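Local coordinates for protein polyphosphate kinase (Porphyromonas gingivalis, PDB 2O8R) that probably catalyses the reversible transfer of the terminal phosphate of ATP onto a growing chain of inorganic polyphosphate, as a member of the PPK1 family, at residues A[122-125]-A[126-129]; A[128-131]-A[132-136]. The protein carries 3 engineered substitutions. All coordinates share one frame; numbering follows the deposited sequence.

Contact 1 of 2, residues A[122-125]-A[126-129]; sequences PTHP and DHKA. With SO4 (sulfate ion), chain H.
The N-terminus of helix 125-139 is where H124, at the N-cap position, meets the first turn of D126, H127 and K128. The helix hydrogen bonding begins here: K128 N donates to H124 O at 2.9 Å in an almost straight bond (174°), and A129 N reaches P125 O at 2.8 Å. The H124 imidazole, its CG anti to the backbone N (chi1 180°), folds back over the turn. Its edge faces the ring of H127 in a T-shaped pair, centroids 4.9 Å apart and planes at 67°, with CD2 above the H127 face near the rim. H124 NE2 makes a weak, bent hydrogen bond to D126 OD2 at 3.1 Å. On the inner side P122 CB packs against H127 CB at 4.0 Å, while H127 NE2 is hydrogen-bonded to P196 O. Ahead of the helix, a sulfate, probably from the crystallisation liquor, receives T123 N on O3 at 2.8 Å, the longer bond from H124 N on the same oxygen, and T123 OG1 on O2 at 2.9 Å. Two N-H groups of the loop just ahead of the helix thus converge on one sulfate oxygen, a small anion-binding site made by backbone and a threonine hydroxyl.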
ATOM      1  N   PRO A 122     -21.619 -26.485  -4.357  1.00 47.04           N
ATOM      2  CA  PRO A 122     -22.985 -26.327  -3.850  1.00 56.31           C
ATOM      3  C   PRO A 122     -23.965 -27.112  -4.693  1.00 53.82           C
ATOM      4  O   PRO A 122     -23.736 -27.281  -5.885  1.00 53.85           O
ATOM      5  CB  PRO A 122     -23.252 -24.835  -4.026  1.00 56.55           C
ATOM      6  CG  PRO A 122     -22.348 -24.427  -5.147  1.00 59.42           C
ATOM      7  CD  PRO A 122     -21.112 -25.238  -4.948  1.00 37.52           C
ATOM      8  N   THR A 123     -25.020 -27.617  -4.062  1.00 64.45           N
ATOM      9  CA  THR A 123     -26.106 -28.295  -4.763  1.00 61.74           C
ATOM     10  C   THR A 123     -27.219 -27.294  -5.000  1.00 65.59           C
ATOM     11  O   THR A 123     -28.024 -27.449  -5.924  1.00 71.81           O
ATOM     12  CB  THR A 123     -26.695 -29.425  -3.924  1.00 54.70           C
ATOM     13  OG1 THR A 123     -25.702 -29.916  -3.028  1.00 73.30           O
ATOM     14  CG2 THR A 123     -27.170 -30.554  -4.813  1.00 81.05           C
ATOM     15  N   HIS A 124     -27.256 -26.264  -4.156  1.00 55.26           N
ATOM     16  CA  HIS A 124     -28.321 -25.283  -4.202  1.00 64.25           C
ATOM     17  C   HIS A 124     -28.307 -24.447  -5.482  1.00 67.17           C
ATOM     18  O   HIS A 124     -27.325 -23.753  -5.759  1.00 78.62           O
ATOM     19  CB  HIS A 124     -28.299 -24.383  -2.968  1.00 70.93           C
ATOM     20  CG  HIS A 124     -29.382 -23.354  -2.980  1.00 83.86           C
ATOM     21  ND1 HIS A 124     -30.707 -23.670  -2.774  1.00 84.09           N
ATOM     22  CD2 HIS A 124     -29.345 -22.024  -3.222  1.00 77.09           C
ATOM     23  CE1 HIS A 124     -31.438 -22.575  -2.865  1.00 92.74           C
ATOM     24  NE2 HIS A 124     -30.635 -21.562  -3.133  1.00104.48           N
ATOM     25  N   PRO A 125     -29.413 -24.508  -6.250  1.00 64.38           N
ATOM     26  CA  PRO A 125     -29.615 -23.907  -7.573  1.00 55.91           C
ATOM     27  C   PRO A 125     -29.177 -22.469  -7.661  1.00 53.52           C
ATOM     28  O   PRO A 125     -28.512 -22.091  -8.621  1.00 69.70           O
ATOM     29  CB  PRO A 125     -31.127 -23.959  -7.749  1.00 42.17           C
ATOM     30  CG  PRO A 125     -31.537 -25.140  -6.983  1.00 65.51           C
ATOM     31  CD  PRO A 125     -30.611 -25.238  -5.804  1.00 61.76           C
ATOM     32  N   ASP A 126     -29.551 -21.675  -6.666  1.00 48.68           N
ATOM     33  CA  ASP A 126     -29.277 -20.252  -6.703  1.00 39.22           C
ATOM     34  C   ASP A 126     -27.790 -19.990  -6.569  1.00 57.80           C
ATOM     35  O   ASP A 126     -27.224 -19.199  -7.331  1.00 54.87           O
ATOM     36  CB  ASP A 126     -30.062 -19.538  -5.609  1.00 38.09           C
ATOM     37  CG  ASP A 126     -31.556 -19.559  -5.862  1.00 58.11           C
ATOM     38  OD1 ASP A 126     -31.956 -19.550  -7.049  1.00 61.75           O
ATOM     39  OD2 ASP A 126     -32.328 -19.580  -4.879  1.00 67.59           O
ATOM     40  N   HIS A 127     -27.164 -20.673  -5.609  1.00 53.68           N
ATOM     41  CA  HIS A 127     -25.722 -20.625  -5.443  1.00 42.02           C
ATOM     42  C   HIS A 127     -24.988 -21.108  -6.694  1.00 53.52           C
ATOM     43  O   HIS A 127     -24.055 -20.451  -7.152  1.00 53.23           O
ATOM     44  CB  HIS A 127     -25.293 -21.414  -4.209  1.00 42.70           C
ATOM     45  CG  HIS A 127     -25.713 -20.775  -2.923  1.00 53.76           C
ATOM     46  ND1 HIS A 127     -25.919 -21.495  -1.767  1.00 68.05           N
ATOM     47  CD2 HIS A 127     -26.006 -19.488  -2.620  1.00 54.29           C
ATOM     48  CE1 HIS A 127     -26.294 -20.676  -0.798  1.00 62.01           C
ATOM     49  NE2 HIS A 127     -26.368 -19.454  -1.294  1.00 52.48           N
ATOM     50  N   LYS A 128     -25.429 -22.232  -7.258  1.00 42.72           N
ATOM     51  CA  LYS A 128     -24.907 -22.707  -8.547  1.00 47.89           C
ATOM     52  C   LYS A 128     -25.008 -21.650  -9.653  1.00 48.39           C
ATOM     53  O   LYS A 128     -24.018 -21.348 -10.313  1.00 58.84           O
ATOM     54  CB  LYS A 128     -25.612 -23.989  -8.992  1.00 30.69           C
ATOM     55  CG  LYS A 128     -25.364 -25.181  -8.081  1.00 50.94           C
ATOM     56  CD  LYS A 128     -26.056 -26.436  -8.586  1.00 60.49           C
ATOM     57  CE  LYS A 128     -25.489 -26.920  -9.912  1.00 59.90           C
ATOM     58  NZ  LYS A 128     -26.215 -28.135 -10.372  1.00 70.79           N
ATOM     59  N   ALA A 129     -26.199 -21.087  -9.835  1.00 49.98           N
ATOM     60  CA  ALA A 129     -26.422 -20.048 -10.836  1.00 47.29           C
ATOM     61  C   ALA A 129     -25.468 -18.884 -10.627  1.00 50.88           C
ATOM     62  O   ALA A 129     -24.832 -18.414 -11.569  1.00 60.83           O
ATOM     63  CB  ALA A 129     -27.838 -19.567 -10.775  1.00 42.95           C
TER
HETATM   64  S   SO4 H 709     -25.384 -27.414  -0.223  1.00 77.78           S
HETATM   65  O1  SO4 H 709     -26.320 -26.936   0.796  1.00 99.78           O
HETATM   66  O2  SO4 H 709     -25.483 -28.866  -0.330  1.00 83.58           O
HETATM   67  O3  SO4 H 709     -25.696 -26.786  -1.510  1.00 66.82           O
HETATM   68  O4  SO4 H 709     -24.019 -27.078   0.165  1.00 96.27           O

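Contact 2 of 2, residues A[128-131]-A[132-136]; sequences KAYL and RRFFH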
ATOM      1  N   LYS A 128     -25.429 -22.232  -7.258  1.00 42.72           N
ATOM      2  CA  LYS A 128     -24.907 -22.707  -8.547  1.00 47.89           C
ATOM      3  C   LYS A 128     -25.008 -21.650  -9.653  1.00 48.39           C
ATOM      4  O   LYS A 128     -24.018 -21.348 -10.313  1.00 58.84           O
ATOM      5  CB  LYS A 128     -25.612 -23.989  -8.992  1.00 30.69           C
ATOM      6  CG  LYS A 128     -25.364 -25.181  -8.081  1.00 50.94           C
ATOM      7  CD  LYS A 128     -26.056 -26.436  -8.586  1.00 60.49           C
ATOM      8  CE  LYS A 128     -25.489 -26.920  -9.912  1.00 59.90           C
ATOM      9  NZ  LYS A 128     -26.215 -28.135 -10.372  1.00 70.79           N
ATOM     10  N   ALA A 129     -26.199 -21.087  -9.835  1.00 49.98           N
ATOM     11  CA  ALA A 129     -26.422 -20.048 -10.836  1.00 47.29           C
ATOM     12  C   ALA A 129     -25.468 -18.884 -10.627  1.00 50.88           C
ATOM     13  O   ALA A 129     -24.832 -18.414 -11.569  1.00 60.83           O
ATOM     14  CB  ALA A 129     -27.838 -19.567 -10.775  1.00 42.95           C
ATOM     15  N   TYR A 130     -25.349 -18.448  -9.379  1.00 48.44           N
ATOM     16  CA  TYR A 130     -24.455 -17.357  -9.041  1.00 51.24           C
ATOM     17  C   TYR A 130     -23.012 -17.636  -9.458  1.00 53.69           C
ATOM     18  O   TYR A 130     -22.418 -16.857 -10.196  1.00 58.52           O
ATOM     19  CB  TYR A 130     -24.512 -17.053  -7.548  1.00 42.74           C
ATOM     20  CG  TYR A 130     -23.554 -15.964  -7.166  1.00 47.92           C
ATOM     21  CD1 TYR A 130     -23.856 -14.639  -7.435  1.00 53.60           C
ATOM     22  CD2 TYR A 130     -22.329 -16.258  -6.568  1.00 34.81           C
ATOM     23  CE1 TYR A 130     -22.982 -13.630  -7.097  1.00 58.27           C
ATOM     24  CE2 TYR A 130     -21.447 -15.257  -6.232  1.00 39.98           C
ATOM     25  CZ  TYR A 130     -21.780 -13.938  -6.496  1.00 49.50           C
ATOM     26  OH  TYR A 130     -20.917 -12.915  -6.167  1.00 51.22           O
ATOM     27  N   LEU A 131     -22.466 -18.756  -8.987  1.00 60.34           N
ATOM     28  CA  LEU A 131     -21.063 -19.112  -9.221  1.00 49.65           C
ATOM     29  C   LEU A 131     -20.734 -19.316 -10.682  1.00 51.15           C
ATOM     30  O   LEU A 131     -19.666 -18.926 -11.133  1.00 72.23           O
ATOM     31  CB  LEU A 131     -20.672 -20.347  -8.409  1.00 42.36           C
ATOM     32  CG  LEU A 131     -20.560 -20.020  -6.914  1.00 42.95           C
ATOM     33  CD1 LEU A 131     -20.511 -21.252  -6.039  1.00 43.90           C
ATOM     34  CD2 LEU A 131     -19.336 -19.169  -6.701  1.00 55.37           C
ATOM     35  N   ARG A 132     -21.665 -19.905 -11.422  1.00 59.30           N
ATOM     36  CA  ARG A 132     -21.509 -20.065 -12.861  1.00 48.91           C
ATOM     37  C   ARG A 132     -21.397 -18.702 -13.518  1.00 46.48           C
ATOM     38  O   ARG A 132     -20.591 -18.515 -14.429  1.00 50.23           O
ATOM     39  CB  ARG A 132     -22.675 -20.861 -13.446  1.00 46.24           C
ATOM     40  CG  ARG A 132     -22.619 -21.071 -14.926  1.00 30.93           C
ATOM     41  CD  ARG A 132     -23.298 -22.370 -15.309  1.00 68.82           C
ATOM     42  NE  ARG A 132     -24.011 -22.249 -16.581  1.00 98.53           N
ATOM     43  CZ  ARG A 132     -24.714 -23.227 -17.150  1.00101.81           C
ATOM     44  NH1 ARG A 132     -24.798 -24.426 -16.575  1.00 94.55           N
ATOM     45  NH2 ARG A 132     -25.338 -23.004 -18.299  1.00 79.79           N
ATOM     46  N   ARG A 133     -22.174 -17.735 -13.036  1.00 50.63           N
ATOM     47  CA  ARG A 133     -22.081 -16.381 -13.596  1.00 59.63           C
ATOM     48  C   ARG A 133     -20.732 -15.808 -13.213  1.00 59.36           C
ATOM     49  O   ARG A 133     -19.986 -15.336 -14.081  1.00 57.52           O
ATOM     50  CB  ARG A 133     -23.214 -15.481 -13.093  1.00 52.06           C
ATOM     51  CG  ARG A 133     -23.648 -14.397 -14.061  1.00 56.64           C
ATOM     52  CD  ARG A 133     -24.260 -13.199 -13.336  1.00 66.17           C
ATOM     53  NE  ARG A 133     -23.220 -12.268 -12.885  1.00 93.18           N
ATOM     54  CZ  ARG A 133     -22.691 -12.231 -11.659  1.00 92.41           C
ATOM     55  NH1 ARG A 133     -23.102 -13.068 -10.712  1.00 79.89           N
ATOM     56  NH2 ARG A 133     -21.745 -11.342 -11.377  1.00 84.18           N
ATOM     57  N   PHE A 134     -20.420 -15.920 -11.917  1.00 56.27           N
ATOM     58  CA  PHE A 134     -19.196 -15.387 -11.310  1.00 52.24           C
ATOM     59  C   PHE A 134     -17.975 -15.924 -12.012  1.00 52.89           C
ATOM     60  O   PHE A 134     -17.086 -15.160 -12.395  1.00 53.54           O
ATOM     61  CB  PHE A 134     -19.135 -15.772  -9.837  1.00 48.52           C
ATOM     62  CG  PHE A 134     -18.038 -15.086  -9.049  1.00 52.01           C
ATOM     63  CD1 PHE A 134     -18.182 -13.776  -8.623  1.00 48.27           C
ATOM     64  CD2 PHE A 134     -16.889 -15.776  -8.684  1.00 63.76           C
ATOM     65  CE1 PHE A 134     -17.198 -13.164  -7.876  1.00 34.07           C
ATOM     66  CE2 PHE A 134     -15.898 -15.161  -7.938  1.00 57.97           C
ATOM     67  CZ  PHE A 134     -16.058 -13.861  -7.528  1.00 45.16           C
ATOM     68  N   PHE A 135     -17.936 -17.241 -12.188  1.00 44.82           N
ATOM     69  CA  PHE A 135     -16.834 -17.832 -12.900  1.00 50.44           C
ATOM     70  C   PHE A 135     -16.731 -17.201 -14.276  1.00 53.93           C
ATOM     71  O   PHE A 135     -15.654 -16.740 -14.657  1.00 53.91           O
ATOM     72  CB  PHE A 135     -16.941 -19.347 -13.026  1.00 41.41           C
ATOM     73  CG  PHE A 135     -15.854 -19.929 -13.862  1.00 35.15           C
ATOM     74  CD1 PHE A 135     -14.586 -20.122 -13.328  1.00 50.86           C
ATOM     75  CD2 PHE A 135     -16.067 -20.225 -15.200  1.00 42.61           C
ATOM     76  CE1 PHE A 135     -13.551 -20.641 -14.103  1.00 52.83           C
ATOM     77  CE2 PHE A 135     -15.039 -20.742 -15.981  1.00 59.71           C
ATOM     78  CZ  PHE A 135     -13.775 -20.955 -15.428  1.00 49.04           C
ATOM     79  N   HIS A 136     -17.846 -17.142 -15.001  1.00 46.70           N
ATOM     80  CA  HIS A 136     -17.810 -16.593 -16.361  1.00 51.79           C
ATOM     81  C   HIS A 136     -17.417 -15.125 -16.412  1.00 51.92           C
ATOM     82  O   HIS A 136     -16.491 -14.768 -17.129  1.00 68.37           O
ATOM     83  CB  HIS A 136     -19.109 -16.871 -17.134  1.00 58.02           C
ATOM     84  CG  HIS A 136     -19.191 -18.268 -17.676  1.00 55.13           C
ATOM     85  ND1 HIS A 136     -19.691 -19.325 -16.944  1.00 60.39           N
ATOM     86  CD2 HIS A 136     -18.800 -18.790 -18.862  1.00 63.69           C
ATOM     87  CE1 HIS A 136     -19.618 -20.433 -17.659  1.00 58.45           C
ATOM     88  NE2 HIS A 136     -19.078 -20.135 -18.827  1.00 62.42           N
TER
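The rings of Y130 and F134, one turn apart, run alongside one another in the same direction, their planes only 23° from parallel but slid so far that the centroids stand 5.8 Å apart and little of either face is covered by the other. Contact is made at the far end of the tyrosine, where OH comes 3.8 Å from F134 CD1. Both side chains leave the helix with CG anti to the backbone N, which accounts for their common direction. R133 crosses the tyrosine obliquely: its guanidinium, turned 53° from the ring, brings NH1 to 3.7 Å from Y130 CE1, with the ring atoms CD1 and CE1 at the guanidinium edge. The charge of R133 is engaged further on, NE forming a salt bridge with E137. The H136 ring has F135 CD2 over one face, and its ND1 donates in the ring plane to R132 O at 2.8 Å. H136 N binds that oxygen from the opposite face of the carbonyl plane, so the side chain is fastened to the backbone of its own turn.

Beneath these side chains the backbone bonds run i to i+4, among them F134 N to Y130 O at 2.8 Å and R132 N to K128 O at 3.0 Å. L131 and F135 pack on I212 of helix 209-214, F134 on V193 and on F410 of the second subunit. R132 and R133 lie on the exposed side. This is the pattern of an amphipathic alpha-helix laid against the body of the PPK1 middle domain.

Contacts 1 and 2 follow one another along helix 125-139 and share K128 and A129. Contact 1 is a surface contact at the helix start, where H127 is the buried member; contact 2 is partly buried, with L131, F134 and F135 turned inward. Polar groups dominate the first, as suits a helix end whose early N-H groups lack partners within the helix, whereas the Y130-F134 ring pair and an arginine at the tyrosine carry the second, while L131 and F135 pack onto the rest of the domain. P122 CG against L131 CD1, at 3.8 Å, joins the leading loop to the inner side of the helix. Both lie away from the predicted ATP, magnesium and phosphohistidine sites.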